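Local structure of Phosphoglucosamine/phosphogalactosamine mutase (Sulfolobus tokodaii, 2F7L) at residues E21-L24 and K25-A29; I124-L127 and F128-R132; A239-G242 and D243-A247; P334-Y338 and V339-A343; R421-G424 and T425-I428. The protein interconverts glucosamine 6-phosphate and glucosamine 1-phosphate, and likewise the galactosamine phosphates, on the routes to UDP-GlcNAc and UDP-GalNAc, with magnesium as cofactor. One frame throughout, in Å; residues are numbered along the deposited sequence.

Interaction 1. Residues E21-L24 and K25-A29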
loop_
_atom_site.group_PDB
_atom_site.type_symbol
_atom_site.label_atom_id
_atom_site.label_comp_id
_atom_site.label_asym_id
_atom_site.label_seq_id
_atom_site.Cartn_x
_atom_site.Cartn_y
_atom_site.Cartn_z
ATOM N N GLU A 21 -20.744 17.169 -4.804
ATOM C CA GLU A 21 -21.826 16.598 -5.628
ATOM C C GLU A 21 -21.535 15.189 -6.141
ATOM O O GLU A 21 -22.431 14.329 -6.167
ATOM C CB GLU A 21 -22.125 17.480 -6.835
ATOM C CG GLU A 21 -22.414 18.907 -6.507
ATOM C CD GLU A 21 -21.156 19.669 -6.125
ATOM O OE1 GLU A 21 -20.132 19.554 -6.847
ATOM O OE2 GLU A 21 -21.198 20.400 -5.109
ATOM N N LEU A 22 -20.290 14.973 -6.563
ATOM C CA LEU A 22 -19.883 13.683 -7.067
ATOM C C LEU A 22 -19.895 12.671 -5.934
ATOM O O LEU A 22 -20.490 11.594 -6.059
ATOM C CB LEU A 22 -18.483 13.778 -7.678
ATOM C CG LEU A 22 -17.778 12.507 -8.197
ATOM C CD1 LEU A 22 -18.674 11.650 -9.042
ATOM C CD2 LEU A 22 -16.622 12.941 -9.038
ATOM N N VAL A 23 -19.248 13.022 -4.825
ATOM C CA VAL A 23 -19.187 12.141 -3.677
ATOM C C VAL A 23 -20.603 11.863 -3.182
ATOM O O VAL A 23 -20.918 10.772 -2.722
ATOM C CB VAL A 23 -18.332 12.771 -2.550
ATOM C CG1 VAL A 23 -18.444 11.933 -1.255
ATOM C CG2 VAL A 23 -16.874 12.880 -3.009
ATOM N N LEU A 24 -21.479 12.841 -3.276
ATOM C CA LEU A 24 -22.829 12.580 -2.829
ATOM C C LEU A 24 -23.458 11.448 -3.666
ATOM O O LEU A 24 -24.111 10.546 -3.113
ATOM C CB LEU A 24 -23.697 13.844 -2.909
ATOM C CG LEU A 24 -25.181 13.579 -2.608
ATOM C CD1 LEU A 24 -25.332 12.986 -1.212
ATOM C CD2 LEU A 24 -25.971 14.855 -2.752
ATOM N N LYS A 25 -23.257 11.489 -4.984
ATOM C CA LYS A 25 -23.821 10.466 -5.866
ATOM C C LYS A 25 -23.144 9.112 -5.662
ATOM O O LYS A 25 -23.814 8.062 -5.580
ATOM C CB LYS A 25 -23.686 10.906 -7.326
ATOM C CG LYS A 25 -24.641 10.235 -8.309
ATOM C CD LYS A 25 -24.826 11.152 -9.495
ATOM C CE LYS A 25 -24.653 10.415 -10.803
ATOM N NZ LYS A 25 -24.917 11.276 -11.991
ATOM N N LEU A 26 -21.815 9.157 -5.580
ATOM C CA LEU A 26 -21.005 7.972 -5.371
ATOM C C LEU A 26 -21.424 7.257 -4.072
ATOM O O LEU A 26 -21.297 6.044 -3.966
ATOM C CB LEU A 26 -19.532 8.387 -5.325
ATOM C CG LEU A 26 -18.404 7.369 -5.554
ATOM C CD1 LEU A 26 -17.675 7.129 -4.260
ATOM C CD2 LEU A 26 -18.950 6.059 -6.121
ATOM N N SER A 27 -21.950 8.022 -3.110
ATOM C CA SER A 27 -22.410 7.525 -1.810
ATOM C C SER A 27 -23.757 6.821 -1.821
ATOM O O SER A 27 -24.005 5.953 -0.989
ATOM C CB SER A 27 -22.513 8.677 -0.819
ATOM O OG SER A 27 -21.228 9.161 -0.505
ATOM N N LYS A 28 -24.647 7.242 -2.721
ATOM C CA LYS A 28 -25.961 6.624 -2.844
ATOM C C LYS A 28 -25.700 5.284 -3.534
ATOM O O LYS A 28 -26.364 4.274 -3.263
ATOM C CB LYS A 28 -26.885 7.440 -3.756
ATOM C CG LYS A 28 -26.843 8.940 -3.621
ATOM C CD LYS A 28 -27.931 9.451 -2.721
ATOM C CE LYS A 28 -28.611 10.652 -3.338
ATOM N NZ LYS A 28 -29.549 10.294 -4.428
ATOM N N ALA A 29 -24.737 5.300 -4.452
ATOM C CA ALA A 29 -24.374 4.104 -5.196
ATOM C C ALA A 29 -23.752 3.084 -4.252
ATOM O O ALA A 29 -24.169 1.932 -4.231
ATOM C CB ALA A 29 -23.395 4.458 -6.322
#

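Interaction 2. Residues I124-L127 and F128-R132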
loop_
_atom_site.group_PDB
_atom_site.type_symbol
_atom_site.label_atom_id
_atom_site.label_comp_id
_atom_site.label_asym_id
_atom_site.label_seq_id
_atom_site.Cartn_x
_atom_site.Cartn_y
_atom_site.Cartn_z
ATOM N N ILE A 124 -21.090 -0.725 -8.633
ATOM C CA ILE A 124 -21.257 0.612 -8.094
ATOM C C ILE A 124 -21.278 1.630 -9.230
ATOM O O ILE A 124 -22.112 2.533 -9.251
ATOM C CB ILE A 124 -20.104 0.941 -7.102
ATOM C CG1 ILE A 124 -20.293 0.130 -5.816
ATOM C CG2 ILE A 124 -20.031 2.450 -6.855
ATOM C CD1 ILE A 124 -19.153 0.242 -4.832
ATOM N N GLU A 125 -20.344 1.471 -10.164
ATOM C CA GLU A 125 -20.233 2.354 -11.317
ATOM C C GLU A 125 -21.556 2.362 -12.110
ATOM O O GLU A 125 -22.039 3.425 -12.499
ATOM C CB GLU A 125 -19.076 1.884 -12.188
ATOM C CG GLU A 125 -18.108 2.972 -12.649
ATOM C CD GLU A 125 -16.628 2.562 -12.464
ATOM O OE1 GLU A 125 -16.303 1.368 -12.689
ATOM O OE2 GLU A 125 -15.790 3.433 -12.101
ATOM N N ASP A 126 -22.143 1.183 -12.330
ATOM C CA ASP A 126 -23.407 1.085 -13.058
ATOM C C ASP A 126 -24.489 1.830 -12.285
ATOM O O ASP A 126 -25.205 2.651 -12.855
ATOM C CB ASP A 126 -23.845 -0.375 -13.234
ATOM C CG ASP A 126 -25.175 -0.495 -13.996
ATOM O OD1 ASP A 126 -25.203 -0.064 -15.173
ATOM O OD2 ASP A 126 -26.188 -0.997 -13.434
ATOM N N LEU A 127 -24.618 1.516 -10.992
ATOM C CA LEU A 127 -25.586 2.166 -10.109
ATOM C C LEU A 127 -25.423 3.666 -10.194
ATOM O O LEU A 127 -26.389 4.398 -10.383
ATOM C CB LEU A 127 -25.380 1.713 -8.668
ATOM C CG LEU A 127 -25.708 0.234 -8.502
ATOM C CD1 LEU A 127 -25.375 -0.238 -7.120
ATOM C CD2 LEU A 127 -27.179 0.034 -8.803
ATOM N N PHE A 128 -24.190 4.122 -10.067
ATOM C CA PHE A 128 -23.900 5.538 -10.154
ATOM C C PHE A 128 -24.459 6.114 -11.458
ATOM O O PHE A 128 -25.261 7.047 -11.420
ATOM C CB PHE A 128 -22.389 5.756 -10.066
ATOM C CG PHE A 128 -21.960 7.189 -10.184
ATOM C CD1 PHE A 128 -21.803 7.782 -11.440
ATOM C CD2 PHE A 128 -21.687 7.943 -9.039
ATOM C CE1 PHE A 128 -21.383 9.102 -11.558
ATOM C CE2 PHE A 128 -21.261 9.274 -9.130
ATOM C CZ PHE A 128 -21.109 9.857 -10.393
ATOM N N PHE A 129 -24.075 5.550 -12.604
ATOM C CA PHE A 129 -24.555 6.061 -13.896
ATOM C C PHE A 129 -26.046 5.879 -14.220
ATOM O O PHE A 129 -26.665 6.767 -14.792
ATOM C CB PHE A 129 -23.696 5.499 -15.029
ATOM C CG PHE A 129 -22.252 5.964 -14.982
ATOM C CD1 PHE A 129 -21.943 7.325 -15.008
ATOM C CD2 PHE A 129 -21.210 5.044 -14.864
ATOM C CE1 PHE A 129 -20.622 7.765 -14.912
ATOM C CE2 PHE A 129 -19.869 5.476 -14.764
ATOM C CZ PHE A 129 -19.578 6.835 -14.788
ATOM N N THR A 130 -26.626 4.746 -13.857
ATOM C CA THR A 130 -28.042 4.512 -14.112
ATOM C C THR A 130 -28.875 5.131 -12.992
ATOM O O THR A 130 -30.101 5.174 -13.061
ATOM C CB THR A 130 -28.367 3.031 -14.096
ATOM O OG1 THR A 130 -27.964 2.496 -12.822
ATOM C CG2 THR A 130 -27.670 2.291 -15.251
ATOM N N GLU A 131 -28.187 5.567 -11.943
ATOM C CA GLU A 131 -28.824 6.165 -10.775
ATOM C C GLU A 131 -29.913 5.293 -10.135
ATOM O O GLU A 131 -30.926 5.813 -9.677
ATOM C CB GLU A 131 -29.395 7.556 -11.124
ATOM C CG GLU A 131 -28.471 8.349 -12.028
ATOM C CD GLU A 131 -28.618 9.863 -11.902
ATOM O OE1 GLU A 131 -29.753 10.361 -11.952
ATOM O OE2 GLU A 131 -27.587 10.565 -11.775
ATOM N N ARG A 132 -29.719 3.977 -10.113
ATOM C CA ARG A 132 -30.695 3.082 -9.467
ATOM C C ARG A 132 -30.333 3.073 -7.973
ATOM O O ARG A 132 -29.506 2.288 -7.533
ATOM C CB ARG A 132 -30.603 1.648 -10.009
ATOM C CG ARG A 132 -30.888 1.492 -11.477
ATOM C CD ARG A 132 -31.126 0.025 -11.845
ATOM N NE ARG A 132 -30.060 -0.874 -11.388
ATOM C CZ ARG A 132 -28.823 -0.939 -11.885
ATOM N NH1 ARG A 132 -28.438 -0.164 -12.883
ATOM N NH2 ARG A 132 -27.957 -1.785 -11.362
#

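Interaction 3. Residues A239-G242 and D243-A247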
loop_
_atom_site.group_PDB
_atom_site.type_symbol
_atom_site.label_atom_id
_atom_site.label_comp_id
_atom_site.label_asym_id
_atom_site.label_seq_id
_atom_site.Cartn_x
_atom_site.Cartn_y
_atom_site.Cartn_z
ATOM N N ALA A 239 8.982 5.383 7.675
ATOM C CA ALA A 239 8.191 6.428 7.038
ATOM C C ALA A 239 6.934 5.843 6.368
ATOM O O ALA A 239 6.964 4.748 5.776
ATOM C CB ALA A 239 9.045 7.173 6.033
ATOM N N HIS A 240 5.822 6.575 6.492
ATOM C CA HIS A 240 4.546 6.151 5.901
ATOM C C HIS A 240 4.058 7.172 4.895
ATOM O O HIS A 240 4.632 8.249 4.734
ATOM C CB HIS A 240 3.411 6.031 6.945
ATOM C CG HIS A 240 3.693 5.101 8.090
ATOM N ND1 HIS A 240 4.058 3.780 7.915
ATOM C CD2 HIS A 240 3.572 5.285 9.428
ATOM C CE1 HIS A 240 4.145 3.193 9.095
ATOM N NE2 HIS A 240 3.853 4.083 10.028
ATOM N N ASP A 241 2.955 6.805 4.249
ATOM C CA ASP A 241 2.268 7.646 3.290
ATOM C C ASP A 241 1.037 8.182 4.017
ATOM O O ASP A 241 0.833 7.910 5.201
ATOM C CB ASP A 241 1.876 6.844 2.055
ATOM C CG ASP A 241 0.976 5.663 2.366
ATOM O OD1 ASP A 241 1.186 4.958 3.382
ATOM O OD2 ASP A 241 0.055 5.424 1.553
ATOM N N GLY A 242 0.223 8.946 3.309
ATOM C CA GLY A 242 -0.952 9.563 3.900
ATOM C C GLY A 242 -1.877 8.747 4.774
ATOM O O GLY A 242 -2.249 9.218 5.839
ATOM N N ASP A 243 -2.287 7.559 4.348
ATOM C CA ASP A 243 -3.175 6.765 5.189
ATOM C C ASP A 243 -2.487 5.545 5.838
ATOM O O ASP A 243 -3.144 4.606 6.321
ATOM C CB ASP A 243 -4.455 6.362 4.419
ATOM C CG ASP A 243 -4.179 5.491 3.221
ATOM O OD1 ASP A 243 -5.137 4.917 2.662
ATOM O OD2 ASP A 243 -3.003 5.381 2.826
ATOM N N ALA A 244 -1.156 5.599 5.847
ATOM C CA ALA A 244 -0.272 4.600 6.447
ATOM C C ALA A 244 -0.434 3.140 6.103
ATOM O O ALA A 244 -0.232 2.285 6.957
ATOM C CB ALA A 244 -0.259 4.761 7.964
ATOM N N ASP A 245 -0.781 2.831 4.863
ATOM C CA ASP A 245 -0.884 1.425 4.509
ATOM C C ASP A 245 0.468 1.009 3.925
ATOM O O ASP A 245 0.693 -0.137 3.546
ATOM C CB ASP A 245 -2.036 1.171 3.521
ATOM C CG ASP A 245 -2.110 2.199 2.433
ATOM O OD1 ASP A 245 -1.076 2.867 2.202
ATOM O OD2 ASP A 245 -3.196 2.330 1.805
ATOM N N ARG A 246 1.383 1.962 3.886
ATOM C CA ARG A 246 2.718 1.711 3.378
ATOM C C ARG A 246 3.772 1.983 4.447
ATOM O O ARG A 246 3.564 2.793 5.351
ATOM C CB ARG A 246 2.973 2.584 2.146
ATOM C CG ARG A 246 3.128 1.790 0.891
ATOM C CD ARG A 246 2.375 2.389 -0.251
ATOM N NE ARG A 246 2.764 3.757 -0.530
ATOM C CZ ARG A 246 2.770 4.282 -1.753
ATOM N NH1 ARG A 246 2.421 3.536 -2.793
ATOM N NH2 ARG A 246 3.091 5.563 -1.937
ATOM N N ALA A 247 4.899 1.296 4.341
ATOM C CA ALA A 247 5.977 1.474 5.296
ATOM C C ALA A 247 7.356 1.246 4.670
ATOM O O ALA A 247 7.706 0.113 4.339
ATOM C CB ALA A 247 5.781 0.521 6.480
#

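Interaction 4. Residues P334-Y338 and V339-A343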
loop_
_atom_site.group_PDB
_atom_site.type_symbol
_atom_site.label_atom_id
_atom_site.label_comp_id
_atom_site.label_asym_id
_atom_site.label_seq_id
_atom_site.Cartn_x
_atom_site.Cartn_y
_atom_site.Cartn_z
ATOM N N PRO A 334 -0.963 -12.032 6.645
ATOM C CA PRO A 334 -2.200 -12.809 6.813
ATOM C C PRO A 334 -2.705 -13.021 8.223
ATOM O O PRO A 334 -3.851 -12.716 8.516
ATOM C CB PRO A 334 -1.891 -14.110 6.086
ATOM C CG PRO A 334 -1.089 -13.613 4.942
ATOM C CD PRO A 334 -0.123 -12.643 5.603
ATOM N N PRO A 335 -1.868 -13.564 9.117
ATOM C CA PRO A 335 -2.364 -13.761 10.481
ATOM C C PRO A 335 -3.061 -12.522 11.043
ATOM O O PRO A 335 -4.015 -12.645 11.801
ATOM C CB PRO A 335 -1.106 -14.168 11.259
ATOM C CG PRO A 335 0.028 -13.776 10.354
ATOM C CD PRO A 335 -0.481 -14.039 8.994
ATOM N N HIS A 336 -2.589 -11.339 10.673
ATOM C CA HIS A 336 -3.215 -10.092 11.110
ATOM C C HIS A 336 -4.344 -9.811 10.116
ATOM O O HIS A 336 -5.514 -10.008 10.410
ATOM C CB HIS A 336 -2.209 -8.954 11.055
ATOM C CG HIS A 336 -2.738 -7.659 11.575
ATOM N ND1 HIS A 336 -2.437 -6.446 10.990
ATOM C CD2 HIS A 336 -3.474 -7.377 12.674
ATOM C CE1 HIS A 336 -2.957 -5.471 11.710
ATOM N NE2 HIS A 336 -3.591 -6.008 12.737
ATOM N N GLN A 337 -3.967 -9.332 8.936
ATOM C CA GLN A 337 -4.915 -9.076 7.862
ATOM C C GLN A 337 -4.245 -9.157 6.494
ATOM O O GLN A 337 -3.014 -9.104 6.392
ATOM C CB GLN A 337 -5.644 -7.736 8.047
ATOM C CG GLN A 337 -4.827 -6.495 8.233
ATOM C CD GLN A 337 -5.731 -5.306 8.496
ATOM O OE1 GLN A 337 -6.945 -5.401 8.327
ATOM N NE2 GLN A 337 -5.151 -4.182 8.900
ATOM N N TYR A 338 -5.062 -9.306 5.452
ATOM C CA TYR A 338 -4.561 -9.429 4.092
ATOM C C TYR A 338 -4.109 -8.140 3.430
ATOM O O TYR A 338 -3.421 -8.187 2.409
ATOM C CB TYR A 338 -5.611 -10.100 3.205
ATOM C CG TYR A 338 -5.846 -11.544 3.573
ATOM C CD1 TYR A 338 -4.835 -12.511 3.402
ATOM C CD2 TYR A 338 -7.049 -11.939 4.158
ATOM C CE1 TYR A 338 -5.026 -13.806 3.815
ATOM C CE2 TYR A 338 -7.245 -13.229 4.567
ATOM C CZ TYR A 338 -6.239 -14.144 4.398
ATOM O OH TYR A 338 -6.469 -15.406 4.850
ATOM N N VAL A 339 -4.480 -6.998 4.001
ATOM C CA VAL A 339 -4.106 -5.713 3.422
ATOM C C VAL A 339 -2.744 -5.201 3.870
ATOM O O VAL A 339 -2.173 -5.706 4.829
ATOM C CB VAL A 339 -5.184 -4.609 3.732
ATOM C CG1 VAL A 339 -6.511 -4.955 3.030
ATOM C CG2 VAL A 339 -5.373 -4.454 5.240
ATOM N N ARG A 340 -2.223 -4.209 3.156
ATOM C CA ARG A 340 -0.947 -3.595 3.491
ATOM C C ARG A 340 -1.152 -2.883 4.813
ATOM O O ARG A 340 -2.092 -2.108 4.944
ATOM C CB ARG A 340 -0.576 -2.550 2.458
ATOM C CG ARG A 340 -1.128 -2.819 1.110
ATOM C CD ARG A 340 -0.762 -1.699 0.226
ATOM N NE ARG A 340 -1.874 -0.780 0.037
ATOM C CZ ARG A 340 -1.793 0.319 -0.706
ATOM N NH1 ARG A 340 -0.644 0.624 -1.314
ATOM N NH2 ARG A 340 -2.857 1.095 -0.854
ATOM N N ASP A 341 -0.256 -3.106 5.772
ATOM C CA ASP A 341 -0.390 -2.507 7.093
ATOM C C ASP A 341 0.954 -1.996 7.623
ATOM O O ASP A 341 1.747 -2.762 8.159
ATOM C CB ASP A 341 -0.987 -3.566 8.027
ATOM C CG ASP A 341 -1.433 -3.000 9.350
ATOM O OD1 ASP A 341 -0.646 -2.264 9.988
ATOM O OD2 ASP A 341 -2.569 -3.305 9.768
ATOM N N GLY A 342 1.197 -0.695 7.484
ATOM C CA GLY A 342 2.451 -0.093 7.927
ATOM C C GLY A 342 2.888 -0.308 9.373
ATOM O O GLY A 342 4.059 -0.596 9.649
ATOM N N ALA A 343 1.969 -0.150 10.317
ATOM C CA ALA A 343 2.338 -0.354 11.701
ATOM C C ALA A 343 2.614 -1.826 11.860
ATOM O O ALA A 343 3.595 -2.202 12.513
ATOM C CB ALA A 343 1.222 0.070 12.644
#

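Interaction 5. Residues R421-G424 and T425-I428. With SO4 (sulfate ion), chain C.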
loop_
_atom_site.group_PDB
_atom_site.type_symbol
_atom_site.label_atom_id
_atom_site.label_comp_id
_atom_site.label_asym_id
_atom_site.label_seq_id
_atom_site.Cartn_x
_atom_site.Cartn_y
_atom_site.Cartn_z
ATOM N N ARG A 421 6.601 -1.715 -18.671
ATOM C CA ARG A 421 5.159 -1.682 -18.466
ATOM C C ARG A 421 4.506 -0.389 -18.906
ATOM O O ARG A 421 5.021 0.684 -18.658
ATOM C CB ARG A 421 4.854 -1.943 -16.977
ATOM C CG ARG A 421 3.373 -2.159 -16.646
ATOM C CD ARG A 421 3.179 -2.491 -15.171
ATOM N NE ARG A 421 2.565 -1.385 -14.463
ATOM C CZ ARG A 421 1.318 -0.979 -14.660
ATOM N NH1 ARG A 421 0.543 -1.602 -15.541
ATOM N NH2 ARG A 421 0.851 0.074 -14.010
ATOM N N LYS A 422 3.353 -0.517 -19.548
ATOM C CA LYS A 422 2.582 0.617 -20.041
ATOM C C LYS A 422 1.896 1.353 -18.902
ATOM O O LYS A 422 1.243 0.728 -18.072
ATOM C CB LYS A 422 1.509 0.129 -21.011
ATOM C CG LYS A 422 0.397 1.133 -21.247
ATOM C CD LYS A 422 0.549 1.877 -22.590
ATOM C CE LYS A 422 -0.478 3.022 -22.752
ATOM N NZ LYS A 422 -0.167 4.148 -21.813
ATOM N N SER A 423 2.033 2.676 -18.857
ATOM C CA SER A 423 1.373 3.440 -17.807
ATOM C C SER A 423 -0.100 3.493 -18.128
ATOM O O SER A 423 -0.472 3.429 -19.301
ATOM C CB SER A 423 1.904 4.869 -17.730
ATOM O OG SER A 423 1.022 5.687 -16.976
ATOM N N GLY A 424 -0.929 3.607 -17.090
ATOM C CA GLY A 424 -2.369 3.671 -17.285
ATOM C C GLY A 424 -2.880 5.078 -17.069
ATOM O O GLY A 424 -4.034 5.391 -17.334
ATOM N N THR A 425 -1.981 5.931 -16.598
ATOM C CA THR A 425 -2.272 7.322 -16.291
ATOM C C THR A 425 -1.709 8.300 -17.312
ATOM O O THR A 425 -2.273 9.359 -17.549
ATOM C CB THR A 425 -1.701 7.655 -14.895
ATOM O OG1 THR A 425 -2.730 7.448 -13.919
ATOM C CG2 THR A 425 -1.150 9.105 -14.825
ATOM N N GLU A 426 -0.580 7.939 -17.899
ATOM C CA GLU A 426 0.074 8.781 -18.885
ATOM C C GLU A 426 0.312 7.987 -20.170
ATOM O O GLU A 426 0.396 6.758 -20.137
ATOM C CB GLU A 426 1.401 9.263 -18.312
ATOM C CG GLU A 426 1.249 10.117 -17.069
ATOM C CD GLU A 426 2.500 10.098 -16.217
ATOM O OE1 GLU A 426 2.777 9.045 -15.589
ATOM O OE2 GLU A 426 3.215 11.125 -16.181
ATOM N N PRO A 427 0.410 8.674 -21.318
ATOM C CA PRO A 427 0.645 7.995 -22.596
ATOM C C PRO A 427 2.124 7.690 -22.636
ATOM O O PRO A 427 2.849 8.156 -23.509
ATOM C CB PRO A 427 0.247 9.047 -23.613
ATOM C CG PRO A 427 0.715 10.323 -22.944
ATOM C CD PRO A 427 0.334 10.139 -21.490
ATOM N N ILE A 428 2.560 6.873 -21.686
ATOM C CA ILE A 428 3.977 6.558 -21.528
ATOM C C ILE A 428 4.297 5.126 -21.138
ATOM O O ILE A 428 3.488 4.461 -20.495
ATOM C CB ILE A 428 4.552 7.522 -20.455
ATOM C CG1 ILE A 428 5.312 8.641 -21.152
ATOM C CG2 ILE A 428 5.327 6.762 -19.364
ATOM C CD1 ILE A 428 4.917 10.020 -20.658
HETATM S S SO4 C . -0.035 3.227 -13.424
HETATM O O1 SO4 C . -1.440 2.662 -13.660
HETATM O O2 SO4 C . -0.139 4.747 -13.284
HETATM O O3 SO4 C . 0.409 2.716 -12.178
HETATM O O4 SO4 C . 0.633 3.033 -14.651
#

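Interaction 1. Residues E21-L24 and K25-A29
Val23 O is gripped twice by Ser27, one helical turn on. The hydroxyl OG of Ser27 donates to it at 2.8 Å and the backbone N of the same residue at 3.0 Å, the two donors reaching the carbonyl oxygen from opposite faces of its plane. With OG anti to its own carbonyl carbon (chi1 -69°), the serine folds back along the helix, its hydroxyl beside its own backbone N, and spends its polar group inside the helix. The neighbouring rungs are ordinary helical ones: Leu26 N meets Leu22 O at 2.8 Å in a nearly straight bond (172° at the hydrogen), and Lys25 N meets Glu21 O at 3.2 Å. At Leu24 O the ladder slackens, since Lys28 N and Ser27 N both approach it only weakly; CG of Lys28 also lies alongside this oxygen.

Side-chain contact within the turn is slight. CG1 of Val23, anti to the backbone N (chi1 171°), passes the hydroxyl of Ser27 at 4.0 Å, and the other aliphatic groups make their contacts mainly with neighbouring parts of the fold. Val23 and Ser27 lie against Val57 of helix 50-63, while Leu22, Lys25 and Leu26 meet helix 118-130, so helix 20-34 packs against both helices of the alpha/beta/alpha domain I and, through Val23 and Leu26, on Ile106 of strand 103-109. The amine of Lys25 pairs with Glu131, and Glu21 turns back to Thr19 near the start of the helix. The hydroxyl of a buried serine is thus satisfied within its own helix, next to the aliphatic Val23 and Val57.

Interaction 2. Residues I124-L127 and F128-R132
A local salt bridge joins Asp126, in the last turns of helix 118-130 of domain I, to Arg132 just past its C-terminal end. OD2 of Asp126 takes both terminal nitrogens of the guanidinium: NH2 donates at 2.8 Å, with OD2 within the guanidinium plane, while NH1 is modelled closer still, at a separation too short to trust. The carboxylate is turned 40° from the guanidinium. CD2 of Leu127 covers one guanidinium face, 3.2 Å from NH2, its side chain crossing the arginine at about a right angle.

The arginine can fold back because the helix ends just before it: Glu131 leaves the helical conformation with positive phi (54°), and the chain beyond it brings Arg132 N to a weak bond with Leu127 O. Thr130 closes the final turn with two donors on Asp126 O, its N at 2.7 Å nearly straight on and its OG1 at 2.8 Å from above the carbonyl plane.

On another side Glu125 and Phe129 run side by side in the same direction, CG of Glu125 3.7 Å from CE2 of Phe129, with carboxylate and ring only 16° from parallel. The Glu125 carboxylate goes on to the backbone N of Leu4 and Phe5, and Phe128 packs on Leu4.

Interaction 3. Residues A239-G242 and D243-A247
Asp241 reaches across its hairpin-like loop toward Arg246 and the two aspartates beyond the turn. Its CG lies between the backbone N and the carbonyl carbon (chi1 59°), which drops the carboxylate into the loop; CB passes Arg246 NE at 4.1 Å. OD1 accepts the backbone N of Arg246 at 3.0 Å, on its syn side but 32° out of the carboxylate plane, and lies against CB of the same arginine. OD2 points into a cluster of like charge: Asp245 OD1 is 2.9 Å away and Asp243 OD2 3.3 Å. The carboxylates of Asp241 and Asp245 are within 20° of parallel, whereas that of Asp243 stands nearly upright to Asp241. OD2 lies well out of the guanidinium plane of Arg246, so NE offers it only a long charge interaction, with no N-H directed at it.

Two further bonds shape the loop. Ala244 N bonds to Asp241 O at 3.1 Å, closing a type I turn, and His240 ND1 donates to Arg246 O at 2.8 Å in the carbonyl plane, tying the two arms together. CB of Ala244 rests over one face of the imidazole in a CH-pi contact, while NE2 of His240 bonds to Thr188.

Asp241, Asp243 and Asp245 are, by similarity, magnesium ligands, and the side chain of Ser97, the likely phosphoserine, lies about 4 Å from Asp241. Asp243 OD1 is held by Thr76 OG1 and Lys107; Lys107 and Arg340 pair with Asp245. Three carboxylates drawn so close would be expected to repel one another, consistent with a metal site whose cation, together with these basic groups, offsets the gathered negative charge.

Interaction 4. Residues P334-Y338 and V339-A343
Gln337 donates a hydrogen bond from NE2 to Asp341 OD2 (2.9 Å), the polar link between the two arms of this turn. The carboxylate oxygen uses its anti lone pair, lies almost in the amide plane, and belongs to a group turned 51° from that amide. NE2 also bonds to Pro77 O, so the amide is fixed by two acceptors. Asp341 in turn splits its work: OD2 faces the glutamine, and OD1 caps the backbone N of Met344.

Ring contact comes from His336, which presents its CE1 edge to Asp341 OD2; the ring and carboxylate planes stand 58° apart, and ND1, at 3.4 Å from that oxygen, is not aligned for a bond. The same imidazole stacks with Tyr81.

Apolar contact is carried by Val339, whose CG2 abuts the amide carbon CD of Gln337 at 3.4 Å. With CG of the glutamine between its backbone N and carbonyl carbon (chi1 54°) and the chain extended beyond, the amide comes alongside that methyl group.

Arg340, whose CB leads away from the first arm, pairs with Asp8 as well as Asp245. Asp341 is the N-cap of helix 342-356 in domain III, and the loop before it brings Arg340 beside Ser97, the probable phosphoserine of the active site.

Interaction 5. Residues R421-G424 and T425-I428
Ser423 turns its hydroxyl over the loop toward Thr425 and Glu426, whose backbone N atoms both donate to OG, at 3.0 Å and 2.9 Å respectively. OG stands anti to its own backbone N (chi1 164°), which points it forward along the chain and makes an ST turn with Thr425. Behind it the serine backbone N meets Ile428 O at 2.8 Å, nearly straight on, closing the loop at its base.

Lys422 curls back along the loop to bring NZ onto Ser423 O at 2.6 Å. Arg421 extends first, then bends at chi3, so that NH2 comes 3.0 Å from O4 of a bound sulfate; Gly424 N donates to the same O4 at 3.0 Å, and Arg430 NH1 also bonds the ion. This is the loop between strands 416-422 and 428-435 of the C-terminal domain, the Arg-Lys-Ser-Gly-Thr-Glu-Pro run that in phosphohexose mutases receives the phosphate of the substrate; the sulfate, probably from the crystallisation liquor, is consistent with that role. CB of Thr425 flanks the ion, 3.7 Å from O2. Glu426 passes beside Ser423 OG, and its OE2 forms a salt bridge with Lys376. Pro427 is the centre of an inverse gamma turn that leads into the next strand.

All five contacts are local and follow one another along the chain, so none nests in or crosses another. Interactions 1 and 2 both belong to domain I: the turn of helix 20-34 and the end of helix 118-130 pack together, Leu22 against Phe128, their centres 10 Å apart. Interaction 3 closes the loop between strands 236-239 and 248-251 in domain II. Interaction 4 ties the loop after strand 329-332 to the N-cap of helix 342-356 in domain III, and touches interaction 3 through Arg340 and where Gly342 packs on Ala247 and His240, joining two domains. Interaction 5 closes a C-terminal-domain hairpin, with its nearest atoms about 12 Å from interaction 3.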